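Local coordinates for Ice-binding protein (Colwellia, PDB 3WP9) that binds to the surface of ice crystals and inhibits their growth and the recrystallization that turns small grains of ice into larger ones, at residues 17-22 against 202-207; 23-28 against 208-213; 135-140 against 162-167; 180-185 against 198-203. All coordinates share one frame; numbering follows the deposited sequence.

In the fold
The right-handed beta-helix brings distant parts of the chain together coil against coil. Segments 17-22 and 23-28 follow each other near the N terminus and wait some 180 residues for their partners, 202-207 and 208-213; contacts 1 and 2 therefore cross along the chain, tying the first strands to late ones, 200-203 and 207-210. Within the long loops they span, contact 3 joins 135-140 to 162-167, one coil to the next. Contact 4 then opens at 180 and closes at 198-203, sharing L202 and A203 with contact 1. Contacts 3 and 4 (the latter from its corner on) and the start of contact 1 share one parallel sheet; contact 1 then turns into the sheet of contact 2.

Contact 1: 17-22 against 202-207; sequences LSKSGI and LAQTAV
V207 and L17, which meet the other segment most extensively, stand at two ends of a corner in the right-handed beta-helix: L17 pairs in parallel with L202, and I22 pairs with V207 after the turn. L17 O takes the N-H of A203 at 3.0 Å, and L17 CB lies 3.9 Å from L202 CD2. Both leucines touch helix 71-89, L17 through L74 and A77. V207 is buried, its CG2 reaching back over the turn to S18 CB at 4.0 Å, while its N-H bonds to G21 O at 3.2 Å. A second donor grips that carbonyl, S18 OG, 2.8 Å from G21 O and above the carbonyl plane. K19 lays its methylenes along Q204: CD sits 3.3 Å from Q204 O, and the bend at chi3 (57°) turns the chain beyond it. An alanine at K19 would remove the methylenes beyond CB and probably leave Q204 CB without its neighbour and Q204 O with less cover, opening a gap at the turn. T205 and A206 begin a T-A-V-T motif that probably takes part in ice binding, as in relatives. T205 O is held twice, by K19 N in the carbonyl plane and by S20 N from 49° above it.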
loop_
_atom_site.group_PDB
_atom_site.type_symbol
_atom_site.label_atom_id
_atom_site.label_comp_id
_atom_site.label_asym_id
_atom_site.label_seq_id
_atom_site.Cartn_x
_atom_site.Cartn_y
_atom_site.Cartn_z
ATOM N N LEU A 17 -4.924 5.276 3.678
ATOM C CA LEU A 17 -6.363 5.513 3.628
ATOM C C LEU A 17 -6.925 4.185 4.055
ATOM O O LEU A 17 -6.548 3.169 3.561
ATOM C CB LEU A 17 -6.852 5.843 2.183
ATOM C CG LEU A 17 -8.388 6.137 2.142
ATOM C CD1 LEU A 17 -8.756 7.369 2.960
ATOM C CD2 LEU A 17 -8.788 6.254 0.685
ATOM N N SER A 18 -7.850 4.208 5.006
ATOM C CA SER A 18 -8.580 2.990 5.394
ATOM C C SER A 18 -10.059 3.286 5.650
ATOM O O SER A 18 -10.458 4.490 5.771
ATOM C CB SER A 18 -7.970 2.406 6.689
ATOM O OG SER A 18 -8.310 3.238 7.780
ATOM N N LYS A 19 -10.802 2.221 5.891
ATOM C CA LYS A 19 -12.249 2.403 6.185
ATOM C C LYS A 19 -12.589 2.264 7.631
ATOM O O LYS A 19 -13.655 2.759 8.095
ATOM C CB LYS A 19 -13.043 1.388 5.411
ATOM C CG LYS A 19 -12.903 1.671 3.910
ATOM C CD LYS A 19 -13.790 0.862 3.013
ATOM C CE LYS A 19 -15.256 1.038 3.369
ATOM N NZ LYS A 19 -16.007 0.231 2.350
ATOM N N SER A 20 -11.726 1.574 8.381
ATOM C CA SER A 20 -12.112 1.235 9.722
ATOM C C SER A 20 -11.063 1.546 10.793
ATOM O O SER A 20 -11.128 0.960 11.883
ATOM C CB SER A 20 -12.634 -0.195 9.797
ATOM O OG SER A 20 -11.539 -1.039 9.838
ATOM N N GLY A 21 -10.168 2.490 10.508
ATOM C CA GLY A 21 -9.296 3.005 11.492
ATOM C C GLY A 21 -7.847 2.802 11.104
ATOM O O GLY A 21 -7.543 1.988 10.184
ATOM N N ILE A 22 -7.008 3.515 11.800
ATOM C CA ILE A 22 -5.547 3.381 11.635
ATOM C C ILE A 22 -4.957 3.284 13.040
ATOM O O ILE A 22 -5.189 4.171 13.892
ATOM C CB ILE A 22 -4.920 4.584 10.906
ATOM C CG1 ILE A 22 -5.483 4.808 9.491
ATOM C CG2 ILE A 22 -3.428 4.426 10.919
ATOM C CD1 ILE A 22 -4.880 6.060 8.857
ATOM N N LEU A 202 -3.638 1.342 1.151
ATOM C CA LEU A 202 -5.050 1.613 0.834
ATOM C C LEU A 202 -5.864 0.391 1.213
ATOM O O LEU A 202 -6.024 -0.551 0.458
ATOM C CB LEU A 202 -5.199 1.983 -0.690
ATOM C CG LEU A 202 -4.232 3.092 -1.151
ATOM C CD1 LEU A 202 -4.326 3.328 -2.675
ATOM C CD2 LEU A 202 -4.282 4.383 -0.362
ATOM N N ALA A 203 -6.402 0.421 2.439
ATOM C CA ALA A 203 -7.119 -0.762 2.977
ATOM C C ALA A 203 -8.604 -0.583 3.086
ATOM O O ALA A 203 -9.067 0.477 3.521
ATOM C CB ALA A 203 -6.573 -0.973 4.385
ATOM N N GLN A 204 -9.324 -1.597 2.720
ATOM C CA GLN A 204 -10.756 -1.525 2.896
ATOM C C GLN A 204 -11.245 -1.868 4.294
ATOM O O GLN A 204 -12.465 -1.762 4.539
ATOM C CB GLN A 204 -11.457 -2.333 1.820
ATOM C CG GLN A 204 -11.275 -1.559 0.499
ATOM C CD GLN A 204 -11.864 -2.234 -0.678
ATOM O OE1 GLN A 204 -12.985 -2.755 -0.596
ATOM N NE2 GLN A 204 -11.112 -2.274 -1.806
ATOM N N THR A 205 -10.363 -2.366 5.175
ATOM C CA THR A 205 -10.662 -2.348 6.600
ATOM C C THR A 205 -9.659 -1.401 7.287
ATOM O O THR A 205 -9.801 -0.129 7.151
ATOM C CB THR A 205 -10.830 -3.753 7.262
ATOM O OG1 THR A 205 -9.587 -4.498 7.242
ATOM C CG2 THR A 205 -11.950 -4.611 6.579
ATOM N N ALA A 206 -8.775 -1.901 8.129
ATOM C CA ALA A 206 -7.894 -1.073 8.920
ATOM C C ALA A 206 -6.430 -1.179 8.436
ATOM O O ALA A 206 -6.058 -2.134 7.811
ATOM C CB ALA A 206 -7.946 -1.526 10.408
ATOM N N VAL A 207 -5.673 -0.164 8.830
ATOM C CA VAL A 207 -4.209 -0.204 8.755
ATOM C C VAL A 207 -3.579 -0.215 10.157
ATOM O O VAL A 207 -3.930 0.649 10.955
ATOM C CB VAL A 207 -3.684 0.998 7.894
ATOM C CG1 VAL A 207 -2.171 0.973 7.905
ATOM C CG2 VAL A 207 -4.288 0.969 6.486
#

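Contact 2: 23-28 against 208-213; sequences TDVYPS and TLQKNT
T23 and T208 run alongside each other, and T23 OG1 comes within 3.1 Å of T208 CB. With OG1 tucked over the backbone (chi1 66°), the T23 hydroxyl reaches a water at 2.7 Å, which in turn donates to L209 O at 2.9 Å. T23 O receives the N-H of L209. D24 turns to the opposite face, where its OD1 passes 3.6 Å from L209 CB. V25 continues the ladder: its N bonds to L209 O, its O accepts K211 N at 2.8 Å, and its CG2 packs on Q210 CG at 3.7 Å. These are parallel rungs on adjoining coils of the right-handed beta-helix, and T208 closes a motif that probably binds ice, as in relatives; Q210 OE1 bonds to T193 OG1, itself a likely ice-binding residue. Past the strand, Y26 O lies against K211 CE, and P27, entered through a cis peptide, turns its O onto K211 CA. S28 closes the segment with a hydroxyl that both donates and accepts. It donates to the syn lone pair of D24 OD1, with S28 OG and D24 OD1 2.7 Å apart, and accepts a nearly straight bond (165°) from N212 N at 2.9 Å.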
loop_
_atom_site.group_PDB
_atom_site.type_symbol
_atom_site.label_atom_id
_atom_site.label_comp_id
_atom_site.label_asym_id
_atom_site.label_seq_id
_atom_site.Cartn_x
_atom_site.Cartn_y
_atom_site.Cartn_z
ATOM N N THR A 23 -4.213 2.186 13.323
ATOM C CA THR A 23 -3.624 2.026 14.665
ATOM C C THR A 23 -2.107 2.229 14.581
ATOM O O THR A 23 -1.491 2.045 13.505
ATOM C CB THR A 23 -3.896 0.672 15.350
ATOM O OG1 THR A 23 -3.264 -0.358 14.635
ATOM C CG2 THR A 23 -5.359 0.317 15.374
ATOM N N ASP A 24 -1.497 2.559 15.695
ATOM C CA ASP A 24 -0.100 2.791 15.694
ATOM C C ASP A 24 0.593 2.530 17.025
ATOM O O ASP A 24 0.136 2.998 18.093
ATOM C CB ASP A 24 0.103 4.263 15.338
ATOM C CG ASP A 24 1.605 4.683 15.340
ATOM O OD1 ASP A 24 2.381 4.176 14.518
ATOM O OD2 ASP A 24 2.004 5.559 16.146
ATOM N N VAL A 25 1.753 1.890 16.950
ATOM C CA VAL A 25 2.670 1.776 18.072
ATOM C C VAL A 25 3.745 2.815 17.800
ATOM O O VAL A 25 4.507 2.701 16.871
ATOM C CB VAL A 25 3.285 0.352 18.187
ATOM C CG1 VAL A 25 4.337 0.345 19.286
ATOM C CG2 VAL A 25 2.190 -0.742 18.410
ATOM N N TYR A 26 3.684 3.888 18.599
ATOM C CA TYR A 26 4.498 5.111 18.471
ATOM C C TYR A 26 5.982 4.783 18.727
ATOM O O TYR A 26 6.312 3.927 19.549
ATOM C CB TYR A 26 4.003 6.083 19.559
ATOM C CG TYR A 26 4.572 7.466 19.533
ATOM C CD1 TYR A 26 3.928 8.484 18.807
ATOM C CD2 TYR A 26 5.725 7.785 20.257
ATOM C CE1 TYR A 26 4.422 9.793 18.760
ATOM C CE2 TYR A 26 6.233 9.095 20.226
ATOM C CZ TYR A 26 5.595 10.084 19.461
ATOM O OH TYR A 26 6.098 11.378 19.405
ATOM N N PRO A 27 6.891 5.463 18.045
ATOM C CA PRO A 27 6.604 6.484 17.009
ATOM C C PRO A 27 6.799 5.984 15.569
ATOM O O PRO A 27 7.739 5.232 15.308
ATOM C CB PRO A 27 7.724 7.515 17.273
ATOM C CG PRO A 27 8.920 6.690 17.648
ATOM C CD PRO A 27 8.307 5.482 18.461
ATOM N N SER A 28 5.929 6.434 14.684
ATOM C CA SER A 28 6.034 6.163 13.286
ATOM C C SER A 28 6.186 7.514 12.652
ATOM O O SER A 28 5.945 8.517 13.323
ATOM C CB SER A 28 4.737 5.515 12.789
ATOM O OG SER A 28 4.780 4.171 13.244
ATOM N N THR A 208 -2.630 -1.121 10.421
ATOM C CA THR A 208 -1.934 -1.126 11.740
ATOM C C THR A 208 -0.438 -0.882 11.511
ATOM O O THR A 208 0.131 -1.528 10.668
ATOM C CB THR A 208 -2.251 -2.453 12.541
ATOM O OG1 THR A 208 -1.569 -3.576 11.923
ATOM C CG2 THR A 208 -3.820 -2.761 12.547
ATOM N N LEU A 209 0.147 0.087 12.219
ATOM C CA LEU A 209 1.566 0.385 12.059
ATOM C C LEU A 209 2.254 0.122 13.383
ATOM O O LEU A 209 1.635 0.293 14.478
ATOM C CB LEU A 209 1.793 1.883 11.747
ATOM C CG LEU A 209 1.038 2.392 10.489
ATOM C CD1 LEU A 209 1.364 3.937 10.414
ATOM C CD2 LEU A 209 1.434 1.585 9.230
ATOM N N GLN A 210 3.536 -0.246 13.292
ATOM C CA GLN A 210 4.332 -0.417 14.487
ATOM C C GLN A 210 5.688 0.216 14.196
ATOM O O GLN A 210 6.498 -0.398 13.530
ATOM C CB GLN A 210 4.557 -1.879 14.912
ATOM C CG GLN A 210 3.286 -2.536 15.309
ATOM C CD GLN A 210 3.499 -4.054 15.536
ATOM O OE1 GLN A 210 4.638 -4.582 15.482
ATOM N NE2 GLN A 210 2.386 -4.769 15.640
ATOM N N LYS A 211 5.937 1.400 14.777
ATOM C CA LYS A 211 7.265 2.065 14.619
ATOM C C LYS A 211 7.786 2.087 13.138
ATOM O O LYS A 211 8.871 1.581 12.861
ATOM C CB LYS A 211 8.306 1.480 15.553
ATOM C CG LYS A 211 7.821 1.547 17.013
ATOM C CD LYS A 211 8.834 0.967 17.959
ATOM C CE LYS A 211 8.508 1.264 19.416
ATOM N NZ LYS A 211 9.228 0.294 20.318
ATOM N N ASN A 212 6.960 2.577 12.213
ATOM C CA ASN A 212 7.340 2.447 10.791
ATOM C C ASN A 212 7.627 3.843 10.195
ATOM O O ASN A 212 7.306 4.837 10.767
ATOM C CB ASN A 212 6.195 1.882 9.979
ATOM C CG ASN A 212 5.754 0.505 10.510
ATOM O OD1 ASN A 212 4.556 0.313 10.888
ATOM N ND2 ASN A 212 6.685 -0.456 10.461
ATOM N N THR A 213 8.262 3.736 9.048
ATOM C CA THR A 213 8.434 4.929 8.190
ATOM C C THR A 213 7.635 4.596 6.965
ATOM O O THR A 213 7.920 3.620 6.248
ATOM C CB THR A 213 9.876 5.006 7.796
ATOM O OG1 THR A 213 10.686 5.175 8.979
ATOM C CG2 THR A 213 10.091 6.237 6.840
HETATM O O HOH W 1 -0.748 -0.855 15.566
#

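Contact 3: 135-140 against 162-167; sequences VWIMQI and NIFWQV
Adjacent rungs of the right-handed beta-helix meet here, strands 136-140 and 163-167 running parallel, with M138 beside W165. Five backbone bonds zip them together, the shortest and straightest from M138 N to F164 O (2.7 Å, 171°). M138 lays CG over one face of the W165 indole, 3.8 Å above its plane and offset toward the rim. The chain bends at chi2 and carries SD higher above the same face, an oblique Met-aromatic contact 5.1 Å from the centroid of the six-membered ring. I140 CD1 meets the same indole at its edge, 4.0 Å from W165 CE3; W165 NE1 bonds to E180 O. On the same face W136 CE3 packs on I163 CG1 at 3.7 Å. The opposite face carries I137, F164 and two glutamines, Q166 OE1 coming 3.4 Å from Q139 CB with the amide planes 61° apart. At the strand entry V135 CG1 sits at the F164 edge, 4.0 Å from CE2, while CG2 crosses N162 CB at 4.1 Å. A glycine at V135 would probably open a gap beside the phenyl edge and leave F164 freer to shift. Strands 112-116 and 182-185 flank the pair, and helix 71-89 lies along the glutamine face, where Q139 NE2 bonds to A88 O and Q166 NE2 to Y85 OH.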
loop_
_atom_site.group_PDB
_atom_site.type_symbol
_atom_site.label_atom_id
_atom_site.label_comp_id
_atom_site.label_asym_id
_atom_site.label_seq_id
_atom_site.Cartn_x
_atom_site.Cartn_y
_atom_site.Cartn_z
ATOM N N VAL A 135 5.060 -1.171 -15.613
ATOM C CA VAL A 135 4.009 -1.355 -14.619
ATOM C C VAL A 135 3.918 -2.841 -14.289
ATOM O O VAL A 135 4.046 -3.761 -15.150
ATOM C CB VAL A 135 2.684 -0.748 -15.135
ATOM C CG1 VAL A 135 1.497 -1.127 -14.219
ATOM C CG2 VAL A 135 2.774 0.738 -15.234
ATOM N N TRP A 136 3.701 -3.099 -12.973
ATOM C CA TRP A 136 3.439 -4.429 -12.482
ATOM C C TRP A 136 2.119 -4.399 -11.717
ATOM O O TRP A 136 1.854 -3.467 -10.990
ATOM C CB TRP A 136 4.511 -4.892 -11.468
ATOM C CG TRP A 136 5.910 -5.074 -11.989
ATOM C CD1 TRP A 136 6.545 -6.249 -12.232
ATOM C CD2 TRP A 136 6.823 -4.025 -12.306
ATOM N NE1 TRP A 136 7.835 -5.990 -12.665
ATOM C CE2 TRP A 136 8.016 -4.639 -12.741
ATOM C CE3 TRP A 136 6.756 -2.625 -12.245
ATOM C CZ2 TRP A 136 9.140 -3.887 -13.140
ATOM C CZ3 TRP A 136 7.883 -1.858 -12.672
ATOM C CH2 TRP A 136 9.032 -2.511 -13.094
ATOM N N ILE A 137 1.264 -5.338 -12.082
ATOM C CA ILE A 137 0.079 -5.559 -11.325
ATOM C C ILE A 137 0.088 -6.976 -10.760
ATOM O O ILE A 137 0.189 -8.012 -11.463
ATOM C CB ILE A 137 -1.209 -5.175 -12.161
ATOM C CG1 ILE A 137 -1.254 -3.674 -12.611
ATOM C CG2 ILE A 137 -2.432 -5.632 -11.366
ATOM C CD1 ILE A 137 -2.487 -3.404 -13.454
ATOM N N MET A 138 0.013 -7.038 -9.400
ATOM C CA MET A 138 0.087 -8.267 -8.683
ATOM C C MET A 138 -1.306 -8.622 -8.150
ATOM O O MET A 138 -1.794 -8.002 -7.256
ATOM C CB MET A 138 1.118 -8.184 -7.537
ATOM C CG MET A 138 2.335 -7.343 -7.906
ATOM S SD MET A 138 3.358 -8.110 -9.128
ATOM C CE MET A 138 3.937 -9.523 -8.293
ATOM N N GLN A 139 -1.861 -9.691 -8.681
ATOM C CA GLN A 139 -3.271 -10.061 -8.401
ATOM C C GLN A 139 -3.251 -11.246 -7.479
ATOM O O GLN A 139 -2.966 -12.370 -7.899
ATOM C CB GLN A 139 -3.997 -10.441 -9.707
ATOM C CG GLN A 139 -4.068 -9.264 -10.589
ATOM C CD GLN A 139 -4.564 -9.646 -11.966
ATOM O OE1 GLN A 139 -4.507 -10.806 -12.361
ATOM N NE2 GLN A 139 -5.105 -8.694 -12.661
ATOM N N ILE A 140 -3.492 -10.987 -6.172
ATOM C CA ILE A 140 -3.317 -12.007 -5.154
ATOM C C ILE A 140 -4.678 -12.356 -4.500
ATOM O O ILE A 140 -5.268 -11.554 -3.811
ATOM C CB ILE A 140 -2.275 -11.549 -4.077
ATOM C CG1 ILE A 140 -0.927 -11.341 -4.771
ATOM C CG2 ILE A 140 -2.192 -12.576 -2.954
ATOM C CD1 ILE A 140 -0.046 -10.416 -3.933
ATOM N N ASN A 162 4.446 2.547 -9.597
ATOM C CA ASN A 162 3.985 1.658 -10.706
ATOM C C ASN A 162 3.812 0.210 -10.431
ATOM O O ASN A 162 3.611 -0.597 -11.342
ATOM C CB ASN A 162 4.958 1.789 -11.883
ATOM C CG ASN A 162 4.840 3.150 -12.572
ATOM O OD1 ASN A 162 3.767 3.782 -12.597
ATOM N ND2 ASN A 162 5.961 3.615 -13.138
ATOM N N ILE A 163 3.886 -0.166 -9.148
ATOM C CA ILE A 163 3.741 -1.534 -8.776
ATOM C C ILE A 163 2.445 -1.590 -7.910
ATOM O O ILE A 163 2.332 -0.814 -6.900
ATOM C CB ILE A 163 4.928 -1.966 -7.878
ATOM C CG1 ILE A 163 6.259 -1.919 -8.693
ATOM C CG2 ILE A 163 4.646 -3.334 -7.324
ATOM C CD1 ILE A 163 7.505 -2.225 -7.876
ATOM N N PHE A 164 1.498 -2.416 -8.366
ATOM C CA PHE A 164 0.133 -2.460 -7.720
ATOM C C PHE A 164 -0.084 -3.804 -7.170
ATOM O O PHE A 164 -0.053 -4.794 -7.891
ATOM C CB PHE A 164 -0.994 -2.007 -8.705
ATOM C CG PHE A 164 -0.776 -0.622 -9.271
ATOM C CD1 PHE A 164 -1.252 0.552 -8.645
ATOM C CD2 PHE A 164 -0.026 -0.495 -10.455
ATOM C CE1 PHE A 164 -1.013 1.850 -9.173
ATOM C CE2 PHE A 164 0.236 0.774 -10.957
ATOM C CZ PHE A 164 -0.262 1.941 -10.362
ATOM N N TRP A 165 -0.319 -3.870 -5.828
ATOM C CA TRP A 165 -0.538 -5.145 -5.137
ATOM C C TRP A 165 -2.009 -5.170 -4.782
ATOM O O TRP A 165 -2.481 -4.381 -3.945
ATOM C CB TRP A 165 0.252 -5.246 -3.841
ATOM C CG TRP A 165 1.793 -5.041 -4.001
ATOM C CD1 TRP A 165 2.464 -3.884 -3.964
ATOM C CD2 TRP A 165 2.728 -6.089 -4.101
ATOM N NE1 TRP A 165 3.829 -4.139 -4.048
ATOM C CE2 TRP A 165 4.005 -5.489 -4.137
ATOM C CE3 TRP A 165 2.625 -7.481 -4.154
ATOM C CZ2 TRP A 165 5.163 -6.257 -4.236
ATOM C CZ3 TRP A 165 3.731 -8.235 -4.230
ATOM C CH2 TRP A 165 5.019 -7.610 -4.284
ATOM N N GLN A 166 -2.711 -6.013 -5.503
ATOM C CA GLN A 166 -4.162 -6.216 -5.255
ATOM C C GLN A 166 -4.299 -7.501 -4.434
ATOM O O GLN A 166 -4.032 -8.582 -4.902
ATOM C CB GLN A 166 -4.895 -6.294 -6.634
ATOM C CG GLN A 166 -6.375 -6.705 -6.491
ATOM C CD GLN A 166 -6.597 -8.198 -6.645
ATOM O OE1 GLN A 166 -6.115 -8.838 -7.638
ATOM N NE2 GLN A 166 -7.337 -8.761 -5.731
ATOM N N VAL A 167 -4.715 -7.339 -3.166
ATOM C CA VAL A 167 -4.664 -8.451 -2.207
ATOM C C VAL A 167 -6.085 -8.629 -1.680
ATOM O O VAL A 167 -6.675 -7.773 -1.024
ATOM C CB VAL A 167 -3.700 -8.117 -1.043
ATOM C CG1 VAL A 167 -3.603 -9.303 -0.103
ATOM C CG2 VAL A 167 -2.278 -7.707 -1.625
#

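Contact 4: 180-185 against 198-203; sequences EGIVLS and NGRLLA
L184 and I182 converge on L202 in the close-set part of this buried contact. L202 CD1 lies 3.8 Å from L184 CD2 and 3.9 Å from I182 CG2, while L202 CB presses to 3.3 Å on V183 O. The backbone is equally snug there: V183 N reaches R200 O at 2.8 Å and L202 N reaches V183 O at the same length. On the other face V183 CG2 and L201 CD2 stand side by side, and both residues touch I189 of the sheet across the interior. These strands are neighbouring rungs of the right-handed beta-helix, and in each the chain turns a corner at a glycine, G181 or G199, passing from one sheet to the next. One bond at that corner is longer, R200 N to G181 O at 3.2 Å. Both glycines suit the turn, for a CB on G199 would clash with G181 O, and G181 has backbone angles at which one would strike the preceding carbonyl. The looser side belongs to R200, the partly exposed member, its chain, extended from CG to NE, running beside I182, whose CD1 lies 3.6 Å from R200 CG; R200 NH1 goes on to F14 O. Before the corner a buried polar pair replaces the leucines. E180 and N198 run alongside each other, and N198 ND2 gives E180 OE2 a bond of 3.0 Å, in its own amide plane but 33° out of the carboxylate plane on the syn side, while N198 OD1 is taken by N215 ND2.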
loop_
_atom_site.group_PDB
_atom_site.type_symbol
_atom_site.label_atom_id
_atom_site.label_comp_id
_atom_site.label_asym_id
_atom_site.label_seq_id
_atom_site.Cartn_x
_atom_site.Cartn_y
_atom_site.Cartn_z
ATOM N N GLU A 180 7.770 -1.847 -1.210
ATOM C CA GLU A 180 7.531 -0.832 -2.250
ATOM C C GLU A 180 6.227 -1.133 -2.979
ATOM O O GLU A 180 5.995 -2.287 -3.371
ATOM C CB GLU A 180 8.656 -0.970 -3.343
ATOM C CG GLU A 180 10.109 -0.841 -2.800
ATOM C CD GLU A 180 10.497 0.589 -2.545
ATOM O OE1 GLU A 180 9.921 1.542 -3.149
ATOM O OE2 GLU A 180 11.396 0.788 -1.712
ATOM N N GLY A 181 5.445 -0.110 -3.185
ATOM C CA GLY A 181 4.314 -0.227 -4.060
ATOM C C GLY A 181 2.983 0.198 -3.472
ATOM O O GLY A 181 2.892 0.666 -2.341
ATOM N N ILE A 182 1.938 0.101 -4.329
ATOM C CA ILE A 182 0.629 0.546 -3.946
ATOM C C ILE A 182 -0.093 -0.682 -3.444
ATOM O O ILE A 182 -0.329 -1.603 -4.171
ATOM C CB ILE A 182 -0.100 1.197 -5.183
ATOM C CG1 ILE A 182 0.784 2.364 -5.788
ATOM C CG2 ILE A 182 -1.529 1.640 -4.815
ATOM C CD1 ILE A 182 1.052 3.538 -4.920
ATOM N N VAL A 183 -0.479 -0.717 -2.156
ATOM C CA VAL A 183 -1.218 -1.862 -1.604
ATOM C C VAL A 183 -2.698 -1.527 -1.564
ATOM O O VAL A 183 -3.130 -0.580 -0.849
ATOM C CB VAL A 183 -0.738 -2.210 -0.204
ATOM C CG1 VAL A 183 -1.335 -3.513 0.312
ATOM C CG2 VAL A 183 0.793 -2.369 -0.228
ATOM N N LEU A 184 -3.399 -2.225 -2.432
ATOM C CA LEU A 184 -4.924 -2.193 -2.517
ATOM C C LEU A 184 -5.399 -3.447 -1.834
ATOM O O LEU A 184 -5.490 -4.535 -2.398
ATOM C CB LEU A 184 -5.388 -2.130 -3.977
ATOM C CG LEU A 184 -4.993 -0.768 -4.552
ATOM C CD1 LEU A 184 -4.879 -0.987 -6.056
ATOM C CD2 LEU A 184 -6.023 0.326 -4.188
ATOM N N SER A 185 -5.580 -3.359 -0.515
ATOM C CA SER A 185 -5.958 -4.556 0.273
ATOM C C SER A 185 -7.463 -4.562 0.482
ATOM O O SER A 185 -8.025 -3.529 0.834
ATOM C CB SER A 185 -5.331 -4.488 1.699
ATOM O OG SER A 185 -5.664 -5.667 2.407
ATOM N N ASN A 198 7.675 2.415 0.962
ATOM C CA ASN A 198 7.568 3.508 -0.007
ATOM C C ASN A 198 6.427 3.159 -0.929
ATOM O O ASN A 198 6.523 2.195 -1.718
ATOM C CB ASN A 198 8.870 3.558 -0.827
ATOM C CG ASN A 198 10.036 4.038 0.015
ATOM O OD1 ASN A 198 9.983 5.109 0.596
ATOM N ND2 ASN A 198 11.087 3.188 0.139
ATOM N N GLY A 199 5.320 3.852 -0.744
ATOM C CA GLY A 199 4.096 3.358 -1.288
ATOM C C GLY A 199 2.892 3.987 -0.696
ATOM O O GLY A 199 2.959 5.035 -0.055
ATOM N N ARG A 200 1.757 3.360 -0.991
ATOM C CA ARG A 200 0.509 3.807 -0.413
ATOM C C ARG A 200 -0.214 2.555 0.167
ATOM O O ARG A 200 -0.249 1.515 -0.419
ATOM C CB ARG A 200 -0.383 4.479 -1.508
ATOM C CG ARG A 200 0.303 5.710 -2.113
ATOM C CD ARG A 200 -0.651 6.385 -3.130
ATOM N NE ARG A 200 0.119 7.443 -3.863
ATOM C CZ ARG A 200 0.433 8.640 -3.354
ATOM N NH1 ARG A 200 0.026 9.062 -2.136
ATOM N NH2 ARG A 200 1.153 9.480 -4.107
ATOM N N LEU A 201 -0.752 2.762 1.371
ATOM C CA LEU A 201 -1.472 1.690 2.069
ATOM C C LEU A 201 -2.934 2.019 2.066
ATOM O O LEU A 201 -3.364 2.943 2.787
ATOM C CB LEU A 201 -0.946 1.612 3.520
ATOM C CG LEU A 201 0.581 1.326 3.634
ATOM C CD1 LEU A 201 0.940 1.241 5.133
ATOM C CD2 LEU A 201 1.040 0.058 2.895
ATOM N N LEU A 202 -3.638 1.342 1.151
ATOM C CA LEU A 202 -5.050 1.613 0.834
ATOM C C LEU A 202 -5.864 0.391 1.213
ATOM O O LEU A 202 -6.024 -0.551 0.458
ATOM C CB LEU A 202 -5.199 1.983 -0.690
ATOM C CG LEU A 202 -4.232 3.092 -1.151
ATOM C CD1 LEU A 202 -4.326 3.328 -2.675
ATOM C CD2 LEU A 202 -4.282 4.383 -0.362
ATOM N N ALA A 203 -6.402 0.421 2.439
ATOM C CA ALA A 203 -7.119 -0.762 2.977
ATOM C C ALA A 203 -8.604 -0.583 3.086
ATOM O O ALA A 203 -9.067 0.477 3.521
ATOM C CB ALA A 203 -6.573 -0.973 4.385
#